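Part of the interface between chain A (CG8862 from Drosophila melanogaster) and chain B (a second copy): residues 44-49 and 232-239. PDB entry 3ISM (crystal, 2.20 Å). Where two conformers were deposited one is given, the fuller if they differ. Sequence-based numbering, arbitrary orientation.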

ATOM      1  N   ASP A  44       1.459  -0.663  -9.076  1.00 30.87           N
ATOM      2  CA  ASP A  44       1.343   0.075  -7.829  1.00 30.75           C
ATOM      3  C   ASP A  44       2.627   0.878  -7.661  1.00 31.12           C
ATOM      4  O   ASP A  44       3.664   0.347  -7.230  1.00 30.72           O
ATOM      5  CB  ASP A  44       1.176  -0.931  -6.680  1.00 31.74           C
ATOM      6  CG  ASP A  44       0.917  -0.277  -5.333  1.00 32.47           C
ATOM      7  OD1 ASP A  44       1.077   0.951  -5.195  1.00 35.07           O
ATOM      8  OD2 ASP A  44       0.552  -1.020  -4.399  1.00 33.14           O
ATOM      9  N   ARG A  45       2.566   2.159  -8.032  1.00 30.07           N
ATOM     10  CA  ARG A  45       3.738   3.034  -7.998  1.00 29.83           C
ATOM     11  C   ARG A  45       4.237   3.303  -6.573  1.00 30.21           C
ATOM     12  O   ARG A  45       5.442   3.509  -6.340  1.00 30.98           O
ATOM     13  CB  ARG A  45       3.429   4.353  -8.714  1.00 28.47           C
ATOM     14  CG  ARG A  45       3.404   4.245 -10.218  1.00 29.17           C
ATOM     15  CD  ARG A  45       2.961   5.583 -10.887  1.00 29.27           C
ATOM     16  NE  ARG A  45       1.628   6.034 -10.460  1.00 28.15           N
ATOM     17  CZ  ARG A  45       1.164   7.271 -10.666  1.00 29.66           C
ATOM     18  NH1 ARG A  45       1.940   8.169 -11.262  1.00 25.20           N
ATOM     19  NH2 ARG A  45      -0.068   7.619 -10.270  1.00 26.79           N
ATOM     20  N   ARG A  46       3.308   3.302  -5.630  1.00 30.62           N
ATOM     21  CA  ARG A  46       3.660   3.501  -4.235  0.50 31.19           C
ATOM     22  C   ARG A  46       4.465   2.324  -3.706  1.00 31.43           C
ATOM     23  O   ARG A  46       5.424   2.514  -2.957  1.00 30.48           O
ATOM     24  CB  ARG A  46       2.424   3.744  -3.355  0.50 31.27           C
ATOM     25  CG  ARG A  46       2.819   3.979  -1.889  0.50 31.83           C
ATOM     26  CD  ARG A  46       1.686   4.446  -1.025  0.50 32.26           C
ATOM     27  NE  ARG A  46       0.663   3.423  -0.842  0.50 32.80           N
ATOM     28  CZ  ARG A  46       0.746   2.399   0.003  0.50 32.84           C
ATOM     29  NH1 ARG A  46       1.805   2.212   0.771  0.50 33.48           N
ATOM     30  NH2 ARG A  46      -0.250   1.555   0.083  0.50 32.46           N
ATOM     31  N   ASN A  47       4.095   1.113  -4.120  1.00 31.40           N
ATOM     32  CA  ASN A  47       4.791  -0.070  -3.632  1.00 31.88           C
ATOM     33  C   ASN A  47       5.874  -0.622  -4.568  1.00 31.44           C
ATOM     34  O   ASN A  47       6.684  -1.452  -4.148  1.00 31.29           O
ATOM     35  CB  ASN A  47       3.757  -1.142  -3.214  1.00 32.66           C
ATOM     36  CG  ASN A  47       3.060  -0.768  -1.912  1.00 34.68           C
ATOM     37  OD1 ASN A  47       3.695  -0.271  -1.000  1.00 38.53           O
ATOM     38  ND2 ASN A  47       1.772  -0.981  -1.834  1.00 36.54           N
ATOM     39  N   ARG A  48       5.923  -0.125  -5.810  1.00 30.64           N
ATOM     40  CA  ARG A  48       6.953  -0.557  -6.797  1.00 30.08           C
ATOM     41  C   ARG A  48       6.802  -2.053  -7.167  1.00 29.30           C
ATOM     42  O   ARG A  48       7.805  -2.737  -7.455  1.00 28.28           O
ATOM     43  CB  ARG A  48       8.406  -0.264  -6.344  1.00 29.82           C
ATOM     44  CG  ARG A  48       8.824   1.239  -6.273  1.00 32.72           C
ATOM     45  CD  ARG A  48       8.221   1.932  -5.039  1.00 35.05           C
ATOM     46  NE  ARG A  48       9.010   3.050  -4.524  1.00 36.95           N
ATOM     47  CZ  ARG A  48       8.561   4.295  -4.373  1.00 35.80           C
ATOM     48  NH1 ARG A  48       7.324   4.620  -4.728  1.00 34.23           N
ATOM     49  NH2 ARG A  48       9.364   5.223  -3.865  1.00 36.65           N
ATOM     50  N   VAL A  49       5.553  -2.539  -7.136  1.00 28.04           N
ATOM     51  CA  VAL A  49       5.189  -3.900  -7.537  1.00 28.56           C
ATOM     52  C   VAL A  49       3.798  -3.781  -8.166  1.00 29.81           C
ATOM     53  O   VAL A  49       3.199  -2.707  -8.112  1.00 30.11           O
ATOM     54  CB  VAL A  49       5.105  -4.871  -6.297  1.00 28.81           C
ATOM     55  CG1 VAL A  49       6.441  -4.967  -5.535  1.00 27.00           C
ATOM     56  CG2 VAL A  49       3.968  -4.463  -5.345  1.00 27.39           C
TER
ATOM     57  N   GLU B 232       6.354  12.966  -3.969  1.00 29.91           N
ATOM     58  CA  GLU B 232       6.029  12.156  -5.134  1.00 30.60           C
ATOM     59  C   GLU B 232       6.606  10.752  -5.024  1.00 30.78           C
ATOM     60  O   GLU B 232       5.921   9.768  -5.245  1.00 30.97           O
ATOM     61  CB  GLU B 232       6.532  12.849  -6.406  1.00 30.31           C
ATOM     62  CG  GLU B 232       5.708  14.099  -6.728  1.00 32.13           C
ATOM     63  CD  GLU B 232       6.137  14.832  -7.974  1.00 31.85           C
ATOM     64  OE1 GLU B 232       7.348  14.905  -8.233  1.00 34.52           O
ATOM     65  OE2 GLU B 232       5.257  15.358  -8.690  1.00 34.36           O
ATOM     66  N   ARG B 233       7.870  10.669  -4.654  1.00 31.52           N
ATOM     67  CA  ARG B 233       8.533   9.389  -4.529  1.00 32.43           C
ATOM     68  C   ARG B 233       7.874   8.536  -3.443  1.00 32.22           C
ATOM     69  O   ARG B 233       7.639   7.337  -3.645  1.00 31.31           O
ATOM     70  CB  ARG B 233      10.014   9.627  -4.220  1.00 32.69           C
ATOM     71  CG  ARG B 233      10.949   8.666  -4.890  1.00 35.05           C
ATOM     72  CD  ARG B 233      12.374   8.996  -4.508  1.00 38.14           C
ATOM     73  NE  ARG B 233      13.073   9.842  -5.478  1.00 39.28           N
ATOM     74  CZ  ARG B 233      13.803   9.352  -6.483  1.00 39.65           C
ATOM     75  NH1 ARG B 233      13.878   8.031  -6.666  1.00 40.03           N
ATOM     76  NH2 ARG B 233      14.440  10.168  -7.313  1.00 36.45           N
ATOM     77  N   SER B 234       7.548   9.156  -2.304  1.00 32.19           N
ATOM     78  CA  SER B 234       6.866   8.438  -1.210  1.00 32.26           C
ATOM     79  C   SER B 234       5.422   8.073  -1.516  1.00 32.05           C
ATOM     80  O   SER B 234       4.933   7.029  -1.062  1.00 32.44           O
ATOM     81  CB  SER B 234       6.902   9.260   0.068  1.00 32.10           C
ATOM     82  OG  SER B 234       8.225   9.337   0.563  1.00 34.77           O
ATOM     83  N   ALA B 235       4.712   8.925  -2.255  1.00 31.27           N
ATOM     84  CA  ALA B 235       3.267   8.672  -2.466  1.00 30.11           C
ATOM     85  C   ALA B 235       2.965   7.742  -3.618  1.00 30.30           C
ATOM     86  O   ALA B 235       1.863   7.191  -3.697  1.00 30.44           O
ATOM     87  CB  ALA B 235       2.495   9.995  -2.676  1.00 29.72           C
ATOM     88  N   GLY B 236       3.906   7.601  -4.548  1.00 30.24           N
ATOM     89  CA  GLY B 236       3.611   6.866  -5.773  1.00 29.85           C
ATOM     90  C   GLY B 236       2.673   7.675  -6.650  1.00 29.99           C
ATOM     91  O   GLY B 236       1.819   7.124  -7.317  1.00 30.10           O
ATOM     92  N   LEU B 237       2.827   8.994  -6.632  1.00 29.62           N
ATOM     93  CA  LEU B 237       1.958   9.897  -7.407  1.00 30.22           C
ATOM     94  C   LEU B 237       2.798  10.999  -8.001  1.00 29.89           C
ATOM     95  O   LEU B 237       3.834  11.329  -7.451  1.00 29.95           O
ATOM     96  CB  LEU B 237       0.905  10.557  -6.500  1.00 29.40           C
ATOM     97  CG  LEU B 237      -0.127   9.647  -5.818  1.00 30.94           C
ATOM     98  CD1 LEU B 237      -0.970  10.401  -4.776  1.00 28.43           C
ATOM     99  CD2 LEU B 237      -1.015   8.970  -6.864  1.00 29.36           C
ATOM    100  N   LEU B 238       2.340  11.592  -9.100  1.00 30.66           N
ATOM    101  CA  LEU B 238       2.977  12.802  -9.628  1.00 30.82           C
ATOM    102  C   LEU B 238       2.010  13.979  -9.558  1.00 30.99           C
ATOM    103  O   LEU B 238       0.897  13.925 -10.099  1.00 31.19           O
ATOM    104  CB  LEU B 238       3.487  12.593 -11.060  1.00 30.91           C
ATOM    105  CG  LEU B 238       4.564  11.518 -11.289  1.00 31.73           C
ATOM    106  CD1 LEU B 238       4.623  11.171 -12.778  1.00 33.38           C
ATOM    107  CD2 LEU B 238       5.953  11.934 -10.776  1.00 30.96           C
ATOM    108  N   PHE B 239       2.444  15.049  -8.900  1.00 31.67           N
ATOM    109  CA  PHE B 239       1.596  16.231  -8.688  1.00 31.39           C
ATOM    110  C   PHE B 239       1.899  17.304  -9.712  1.00 31.81           C
ATOM    111  O   PHE B 239       3.067  17.506 -10.100  1.00 31.86           O
ATOM    112  CB  PHE B 239       1.753  16.781  -7.255  1.00 31.19           C
ATOM    113  CG  PHE B 239       1.619  15.730  -6.191  1.00 30.55           C
ATOM    114  CD1 PHE B 239       0.374  15.183  -5.879  1.00 30.69           C
ATOM    115  CD2 PHE B 239       2.738  15.272  -5.513  1.00 29.30           C
ATOM    116  CE1 PHE B 239       0.252  14.191  -4.899  1.00 29.01           C
ATOM    117  CE2 PHE B 239       2.633  14.278  -4.542  1.00 29.56           C
ATOM    118  CZ  PHE B 239       1.376  13.746  -4.222  1.00 29.45           C
TER

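A tight turn of chain A, carrying three arginines, packs against the end of a helix in chain B, and the two stretches together bury 339 Å². Arg45(A), Gly236(B) and Arg48(A) cover the most surface, and the contact is best read through them. The backbones come closest at Arg46(A) and Gly236(B), whose CA atoms lie 3.7 Å apart.

Gly236(B) is the first residue after the helix to leave helical phi/psi. Its phi of 71° by itself favours glycine, and the neighbouring chain adds a second constraint. Arg46(A) N stands 3.6 Å from Gly236(B) CA, on the side where a side chain would project. A CB built there in ideal geometry would lie 2.2 Å from Arg46(A) N and 2.8 Å from Arg45(A) C, both clashes. The bare CA thus lets the two main chains approach this closely.

Arg45(A), largely buried, directs its CA-to-CB bond toward chain B and lays its guanidinium along the residues that follow the helix. Gly236(B) O and Leu237(B) CA lie over one face of the group. Arg45(A) NE is 3.3 Å from Gly236(B) O, but the angle is poor and no hydrogen bond forms, as expected for an oxygen sitting above the guanidinium plane, away from the direction of the N-H bonds. The remaining approaches are looser: Arg45(A) NH2 comes within 3.8 Å of Leu237(B) CD2, and Arg45(A) NH1 within 4.3 Å of Leu238(B) CG. Arg45(A) NH2 finds its hydrogen bond elsewhere in the structure.

Arg48(A) supplies the polar link. Its CA-to-CB bond points sideways, yet the end of the side chain comes nearer to chain B and presents the guanidinium edge to Arg233(B) O. Both terminal nitrogens donate to this one carbonyl, Arg48(A) NH2 to Arg233(B) O at 2.7 Å and Arg48(A) NH1 to Arg233(B) O at 2.9 Å, with N-H...O angles of 149° and 138°. These are the only hydrogen bonds between the two stretches. The acceptor is a backbone oxygen in the last turn of the helix; the Arg233(B) CA-to-CB bond itself points away. Arg48(A) NH1 also donates to Arg45(A) O at 2.7 Å, so the same group ties together its own turn and the neighbouring helix.

Arg46(A) packs the aliphatic part of its side chain against the backbone oxygens at the end of the helix. Arg46(A) CB lies 3.5 Å from Ala235(B) O and Arg46(A) CG 3.8 Å from Ser234(B) O, while the end of the side chain leads away from chain B.

Asp44(A) makes no contact across the interface but braces the turn that does. Asn47(A) ND2 donates to Asp44(A) OD2 at 2.8 Å, and Asp44(A) OD1 accepts weak bonds from Asn47(A) N at 3.2 Å and Arg46(A) N at 3.3 Å. In chain B, Phe239(B) N donates to Glu232(B) OE2 at 2.8 Å, linking the segment beyond the glycine back to the helix.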